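Myosin regulatory light chain (Physarum polycephalum, PDB 2BL0) is a light chain of myosin II that binds a calcium ion through an EF-hand and associates with another protein chain of its complex. Local coordinates at residues 8-22 with 58-72. Residues are numbered along the deposited sequence; the frame is centred on the assembly and turned at random.
With CA (calcium ion), chain E.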
loop_
_atom_site.group_PDB
_atom_site.type_symbol
_atom_site.label_atom_id
_atom_site.label_comp_id
_atom_site.label_asym_id
_atom_site.label_seq_id
_atom_site.Cartn_x
_atom_site.Cartn_y
_atom_site.Cartn_z
ATOM N N PHE C 8 -0.506 -25.054 -0.982
ATOM C CA PHE C 8 0.637 -25.963 -1.018
ATOM C C PHE C 8 0.262 -27.330 -0.490
ATOM O O PHE C 8 0.735 -28.324 -1.001
ATOM C CB PHE C 8 1.841 -25.411 -0.260
ATOM C CG PHE C 8 2.462 -24.215 -0.909
ATOM C CD1 PHE C 8 2.581 -24.132 -2.296
ATOM C CD2 PHE C 8 2.909 -23.154 -0.138
ATOM C CE1 PHE C 8 3.149 -23.022 -2.881
ATOM C CE2 PHE C 8 3.472 -22.064 -0.727
ATOM C CZ PHE C 8 3.589 -22.003 -2.107
ATOM N N LYS C 9 -0.620 -27.384 0.497
ATOM C CA LYS C 9 -1.057 -28.661 1.052
ATOM C C LYS C 9 -1.887 -29.418 0.013
ATOM O O LYS C 9 -1.700 -30.610 -0.161
ATOM C CB LYS C 9 -1.839 -28.451 2.365
ATOM C CG LYS C 9 -2.354 -29.723 3.045
ATOM C CD LYS C 9 -1.238 -30.578 3.598
ATOM C CE LYS C 9 -1.741 -31.900 4.178
ATOM N NZ LYS C 9 -0.872 -33.037 3.756
ATOM N N GLU C 10 -2.768 -28.709 -0.695
ATOM C CA GLU C 10 -3.576 -29.321 -1.744
ATOM C C GLU C 10 -2.683 -29.917 -2.836
ATOM O O GLU C 10 -2.918 -31.025 -3.291
ATOM C CB GLU C 10 -4.580 -28.308 -2.322
ATOM C CG GLU C 10 -5.724 -27.998 -1.373
ATOM C CD GLU C 10 -6.566 -26.797 -1.776
ATOM O OE1 GLU C 10 -6.235 -26.126 -2.771
ATOM O OE2 GLU C 10 -7.574 -26.523 -1.077
ATOM N N ALA C 11 -1.637 -29.190 -3.222
ATOM C CA ALA C 11 -0.694 -29.662 -4.230
ATOM C C ALA C 11 0.032 -30.894 -3.746
ATOM O O ALA C 11 0.176 -31.865 -4.479
ATOM C CB ALA C 11 0.296 -28.585 -4.588
ATOM N N PHE C 12 0.538 -30.842 -2.512
ATOM C CA PHE C 12 1.237 -31.981 -1.941
ATOM C C PHE C 12 0.328 -33.227 -1.962
ATOM O O PHE C 12 0.762 -34.343 -2.279
ATOM C CB PHE C 12 1.679 -31.667 -0.511
ATOM C CG PHE C 12 2.475 -32.771 0.130
ATOM C CD1 PHE C 12 3.843 -32.848 -0.052
ATOM C CD2 PHE C 12 1.839 -33.735 0.896
ATOM C CE1 PHE C 12 4.576 -33.881 0.541
ATOM C CE2 PHE C 12 2.549 -34.774 1.478
ATOM C CZ PHE C 12 3.927 -34.836 1.301
ATOM N N GLU C 13 -0.933 -33.026 -1.600
ATOM C CA GLU C 13 -1.906 -34.115 -1.574
ATOM C C GLU C 13 -2.059 -34.729 -2.974
ATOM O O GLU C 13 -2.150 -35.946 -3.110
ATOM C CB GLU C 13 -3.260 -33.634 -1.038
ATOM C CG GLU C 13 -3.287 -33.425 0.471
ATOM C CD GLU C 13 -2.881 -34.664 1.233
ATOM O OE1 GLU C 13 -3.645 -35.647 1.231
ATOM O OE2 GLU C 13 -1.780 -34.656 1.806
ATOM N N LEU C 14 -2.072 -33.899 -4.010
ATOM C CA LEU C 14 -2.169 -34.413 -5.386
ATOM C C LEU C 14 -0.926 -35.199 -5.732
ATOM O O LEU C 14 -1.002 -36.220 -6.419
ATOM C CB LEU C 14 -2.333 -33.286 -6.423
ATOM C CG LEU C 14 -3.687 -32.612 -6.561
ATOM C CD1 LEU C 14 -3.685 -31.752 -7.829
ATOM C CD2 LEU C 14 -4.837 -33.622 -6.595
ATOM N N PHE C 15 0.228 -34.747 -5.237
ATOM C CA PHE C 15 1.492 -35.439 -5.478
ATOM C C PHE C 15 1.649 -36.711 -4.619
ATOM O O PHE C 15 2.609 -37.471 -4.815
ATOM C CB PHE C 15 2.686 -34.511 -5.229
ATOM C CG PHE C 15 2.650 -33.215 -6.026
ATOM C CD1 PHE C 15 1.961 -33.119 -7.244
ATOM C CD2 PHE C 15 3.299 -32.090 -5.552
ATOM C CE1 PHE C 15 1.913 -31.939 -7.939
ATOM C CE2 PHE C 15 3.268 -30.912 -6.253
ATOM C CZ PHE C 15 2.585 -30.826 -7.446
ATOM N N ASP C 16 0.749 -36.897 -3.656
ATOM C CA ASP C 16 0.761 -38.036 -2.738
ATOM C C ASP C 16 -0.399 -38.958 -3.162
ATOM O O ASP C 16 -1.276 -39.303 -2.359
ATOM C CB ASP C 16 0.600 -37.534 -1.292
ATOM C CG ASP C 16 0.527 -38.657 -0.256
ATOM O OD1 ASP C 16 1.137 -39.722 -0.459
ATOM O OD2 ASP C 16 -0.106 -38.551 0.812
ATOM N N SER C 17 -0.408 -39.348 -4.433
ATOM C CA SER C 17 -1.538 -40.112 -4.969
ATOM C C SER C 17 -1.513 -41.593 -4.546
ATOM O O SER C 17 -2.454 -42.337 -4.821
ATOM C CB SER C 17 -1.680 -39.944 -6.497
ATOM O OG SER C 17 -0.530 -40.345 -7.214
ATOM N N GLU C 18 -0.440 -42.013 -3.877
ATOM C CA GLU C 18 -0.445 -43.279 -3.138
ATOM C C GLU C 18 -0.950 -43.170 -1.681
ATOM O O GLU C 18 -1.169 -44.194 -1.033
ATOM C CB GLU C 18 0.940 -43.904 -3.161
ATOM C CG GLU C 18 1.249 -44.634 -4.450
ATOM C CD GLU C 18 2.389 -45.621 -4.269
ATOM O OE1 GLU C 18 3.504 -45.325 -4.736
ATOM O OE2 GLU C 18 2.173 -46.683 -3.643
ATOM N N ARG C 19 -1.142 -41.951 -1.176
ATOM C CA ARG C 19 -1.749 -41.712 0.143
ATOM C C ARG C 19 -0.911 -42.219 1.312
ATOM O O ARG C 19 -1.441 -42.741 2.284
ATOM C CB ARG C 19 -3.159 -42.333 0.232
ATOM C CG ARG C 19 -4.122 -41.893 -0.850
ATOM C CD ARG C 19 -5.520 -42.479 -0.675
ATOM N NE ARG C 19 -6.063 -42.142 0.637
ATOM C CZ ARG C 19 -6.497 -40.932 0.999
ATOM N NH1 ARG C 19 -6.494 -39.906 0.145
ATOM N NH2 ARG C 19 -6.955 -40.744 2.235
ATOM N N THR C 20 0.399 -42.044 1.220
ATOM C CA THR C 20 1.304 -42.474 2.290
ATOM C C THR C 20 1.708 -41.366 3.247
ATOM O O THR C 20 2.251 -41.637 4.315
ATOM C CB THR C 20 2.572 -43.073 1.692
ATOM O OG1 THR C 20 3.214 -42.115 0.838
ATOM C CG2 THR C 20 2.250 -44.216 0.787
ATOM N N GLY C 21 1.484 -40.118 2.853
ATOM C CA GLY C 21 1.878 -38.965 3.635
ATOM C C GLY C 21 3.277 -38.460 3.313
ATOM O O GLY C 21 3.737 -37.520 3.945
ATOM N N PHE C 22 3.938 -39.048 2.315
ATOM C CA PHE C 22 5.284 -38.598 1.911
ATOM C C PHE C 22 5.613 -38.983 0.475
ATOM O O PHE C 22 4.994 -39.896 -0.088
ATOM C CB PHE C 22 6.363 -39.106 2.887
ATOM C CG PHE C 22 6.420 -40.600 3.000
ATOM C CD1 PHE C 22 7.124 -41.354 2.073
ATOM C CD2 PHE C 22 5.764 -41.256 4.035
ATOM C CE1 PHE C 22 7.151 -42.763 2.165
ATOM C CE2 PHE C 22 5.783 -42.649 4.126
ATOM C CZ PHE C 22 6.488 -43.399 3.204
ATOM N N LYS C 58 12.486 -39.376 1.992
ATOM C CA LYS C 58 11.034 -39.182 2.045
ATOM C C LYS C 58 10.701 -37.705 2.291
ATOM O O LYS C 58 11.116 -37.153 3.293
ATOM C CB LYS C 58 10.440 -40.015 3.179
ATOM C CG LYS C 58 10.551 -41.536 3.007
ATOM C CD LYS C 58 9.866 -42.244 4.171
ATOM C CE LYS C 58 9.901 -43.743 4.039
ATOM N NZ LYS C 58 11.143 -44.304 4.583
ATOM N N ILE C 59 9.965 -37.065 1.386
ATOM C CA ILE C 59 9.566 -35.671 1.516
ATOM C C ILE C 59 8.237 -35.626 2.274
ATOM O O ILE C 59 7.215 -36.062 1.749
ATOM C CB ILE C 59 9.373 -34.995 0.121
ATOM C CG1 ILE C 59 10.632 -35.091 -0.751
ATOM C CG2 ILE C 59 8.932 -33.515 0.317
ATOM C CD1 ILE C 59 10.414 -34.741 -2.220
ATOM N N GLN C 60 8.261 -35.125 3.503
ATOM C CA GLN C 60 7.043 -34.910 4.291
ATOM C C GLN C 60 6.412 -33.587 3.870
ATOM O O GLN C 60 7.099 -32.713 3.355
ATOM C CB GLN C 60 7.341 -34.841 5.791
ATOM C CG GLN C 60 8.262 -35.931 6.377
ATOM C CD GLN C 60 7.788 -37.346 6.108
ATOM O OE1 GLN C 60 8.619 -38.257 5.904
ATOM N NE2 GLN C 60 6.466 -37.555 6.113
ATOM N N PHE C 61 5.123 -33.399 4.139
ATOM C CA PHE C 61 4.520 -32.109 3.856
ATOM C C PHE C 61 5.291 -30.920 4.468
ATOM O O PHE C 61 5.561 -29.963 3.768
ATOM C CB PHE C 61 3.033 -32.032 4.247
ATOM C CG PHE C 61 2.458 -30.666 4.034
ATOM C CD1 PHE C 61 2.470 -30.106 2.766
ATOM C CD2 PHE C 61 1.982 -29.903 5.099
ATOM C CE1 PHE C 61 1.997 -28.833 2.543
ATOM C CE2 PHE C 61 1.496 -28.624 4.879
ATOM C CZ PHE C 61 1.513 -28.086 3.590
ATOM N N PRO C 62 5.622 -30.919 5.766
ATOM C CA PRO C 62 6.358 -29.756 6.302
ATOM C C PRO C 62 7.656 -29.416 5.556
ATOM O O PRO C 62 8.001 -28.239 5.488
ATOM C CB PRO C 62 6.616 -30.125 7.751
ATOM C CG PRO C 62 5.456 -31.069 8.103
ATOM C CD PRO C 62 5.222 -31.856 6.838
ATOM N N GLU C 63 8.346 -30.428 5.030
ATOM C CA GLU C 63 9.558 -30.233 4.228
ATOM C C GLU C 63 9.236 -29.548 2.896
ATOM O O GLU C 63 9.900 -28.603 2.501
ATOM C CB GLU C 63 10.252 -31.565 3.985
ATOM C CG GLU C 63 10.897 -32.176 5.222
ATOM C CD GLU C 63 11.517 -33.530 4.930
ATOM O OE1 GLU C 63 10.756 -34.424 4.570
ATOM O OE2 GLU C 63 12.756 -33.709 4.953
ATOM N N PHE C 64 8.218 -30.056 2.205
ATOM C CA PHE C 64 7.726 -29.471 0.959
ATOM C C PHE C 64 7.286 -28.026 1.216
ATOM O O PHE C 64 7.641 -27.125 0.468
ATOM C CB PHE C 64 6.565 -30.321 0.449
ATOM C CG PHE C 64 5.873 -29.778 -0.779
ATOM C CD1 PHE C 64 6.451 -29.931 -2.032
ATOM C CD2 PHE C 64 4.640 -29.131 -0.679
ATOM C CE1 PHE C 64 5.823 -29.450 -3.173
ATOM C CE2 PHE C 64 3.998 -28.644 -1.815
ATOM C CZ PHE C 64 4.594 -28.803 -3.072
ATOM N N LEU C 65 6.507 -27.824 2.284
ATOM C CA LEU C 65 5.993 -26.502 2.646
ATOM C C LEU C 65 7.103 -25.500 2.872
ATOM O O LEU C 65 7.044 -24.362 2.358
ATOM C CB LEU C 65 5.138 -26.568 3.922
ATOM C CG LEU C 65 4.499 -25.239 4.356
ATOM C CD1 LEU C 65 3.633 -24.701 3.216
ATOM C CD2 LEU C 65 3.695 -25.402 5.646
ATOM N N SER C 66 8.103 -25.891 3.657
ATOM C CA SER C 66 9.237 -25.014 3.917
ATOM C C SER C 66 9.929 -24.588 2.601
ATOM O O SER C 66 10.274 -23.400 2.413
ATOM C CB SER C 66 10.248 -25.678 4.859
ATOM O OG SER C 66 11.384 -24.829 5.058
ATOM N N MET C 67 10.109 -25.546 1.700
ATOM C CA MET C 67 10.808 -25.300 0.439
ATOM C C MET C 67 10.013 -24.371 -0.471
ATOM O O MET C 67 10.564 -23.373 -0.989
ATOM C CB MET C 67 11.129 -26.622 -0.264
ATOM C CG MET C 67 11.707 -26.457 -1.679
ATOM S SD MET C 67 11.639 -27.961 -2.586
ATOM C CE MET C 67 9.899 -28.086 -2.921
ATOM N N MET C 68 8.726 -24.671 -0.640
ATOM C CA MET C 68 7.867 -23.882 -1.514
ATOM C C MET C 68 7.724 -22.463 -0.954
ATOM O O MET C 68 7.785 -21.492 -1.705
ATOM C CB MET C 68 6.494 -24.526 -1.675
ATOM C CG MET C 68 6.498 -25.878 -2.378
ATOM S SD MET C 68 7.065 -25.763 -4.075
ATOM C CE MET C 68 5.806 -24.899 -4.828
ATOM N N GLY C 69 7.523 -22.367 0.361
ATOM C CA GLY C 69 7.484 -21.083 1.062
ATOM C C GLY C 69 8.711 -20.214 0.866
ATOM O O GLY C 69 8.586 -19.002 0.649
ATOM N N ARG C 70 9.893 -20.825 0.919
ATOM C CA ARG C 70 11.151 -20.105 0.737
ATOM C C ARG C 70 11.163 -19.425 -0.636
ATOM O O ARG C 70 11.496 -18.249 -0.747
ATOM C CB ARG C 70 12.358 -21.052 0.879
ATOM C CG ARG C 70 12.773 -21.381 2.344
ATOM C CD ARG C 70 13.942 -22.415 2.510
ATOM N NE ARG C 70 13.980 -23.462 1.471
ATOM C CZ ARG C 70 14.552 -23.332 0.258
ATOM N NH1 ARG C 70 15.155 -22.202 -0.109
ATOM N NH2 ARG C 70 14.514 -24.341 -0.605
ATOM N N ARG C 71 10.732 -20.142 -1.665
ATOM C CA ARG C 71 10.808 -19.632 -3.024
ATOM C C ARG C 71 9.605 -18.770 -3.407
ATOM O O ARG C 71 9.724 -17.924 -4.291
ATOM C CB ARG C 71 10.978 -20.792 -4.024
ATOM C CG ARG C 71 12.204 -21.662 -3.800
ATOM C CD ARG C 71 13.540 -21.003 -4.158
ATOM N NE ARG C 71 13.686 -20.729 -5.595
ATOM C CZ ARG C 71 14.232 -21.553 -6.498
ATOM N NH1 ARG C 71 14.291 -21.180 -7.769
ATOM N NH2 ARG C 71 14.714 -22.747 -6.154
ATOM N N MET C 72 8.454 -18.971 -2.754
ATOM C CA MET C 72 7.197 -18.365 -3.201
ATOM C C MET C 72 6.477 -17.480 -2.172
ATOM O O MET C 72 5.342 -17.043 -2.413
ATOM C CB MET C 72 6.233 -19.461 -3.652
ATOM C CG MET C 72 6.706 -20.221 -4.861
ATOM S SD MET C 72 5.386 -21.280 -5.554
ATOM C CE MET C 72 4.184 -20.107 -5.998
HETATM CA CA CA E . 12.572 -36.128 4.754
HETATM O O HOH W 1 3.432 -35.340 5.414
#
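Phe12 and Phe61 meet in an offset edge-to-face pair, with the edge of Phe61 toward the face of Phe12 and the planes at 63°. Phe61 CB also lies over that Phe12 face, 4.0 Å from the ring centroid. CG of Phe12 is anti to the backbone N (chi1 -177°), which carries the ring toward the start of helix 61-72. There Phe12 CD1 packs on Phe64 CB at 3.7 Å, and Ile59 O lies at the ring edge. Replacing Phe12 by alanine removes the ring and is likely to open a gap between helix 8-15 and the start of helix 61-72, leaving the Phe61 edge without its partner. The packing is also close at Phe8, a knob among Leu65, Met68, Gly69 and Met72. Met68 CB stands over the ring centre, 3.8 Å from the centroid, and Met72 SD is at the edge.

Against this buried aromatic core, the other side is partly exposed, polar and water-bridged. Its lysine chains still lie close on the rings. Lys9 CD lies over the Phe61 ring, 3.5 Å from its centroid, while Lys9 NZ forms a salt bridge with Glu13 OE2 (2.7 Å). A water bridges Gly21 O and Phe61 N. Lys58 lays its aliphatic chain along one Phe22 face.

Lys58 O and both Glu63 carboxylate oxygens bind calcium, completed by Asp52, Thr54 and Asn56. The contact joins the paired EF-hands: helix 3-15 crosses helix 61-72, strand 22-24 pairs with 58-60, and Ile59 reaches helix 41-51.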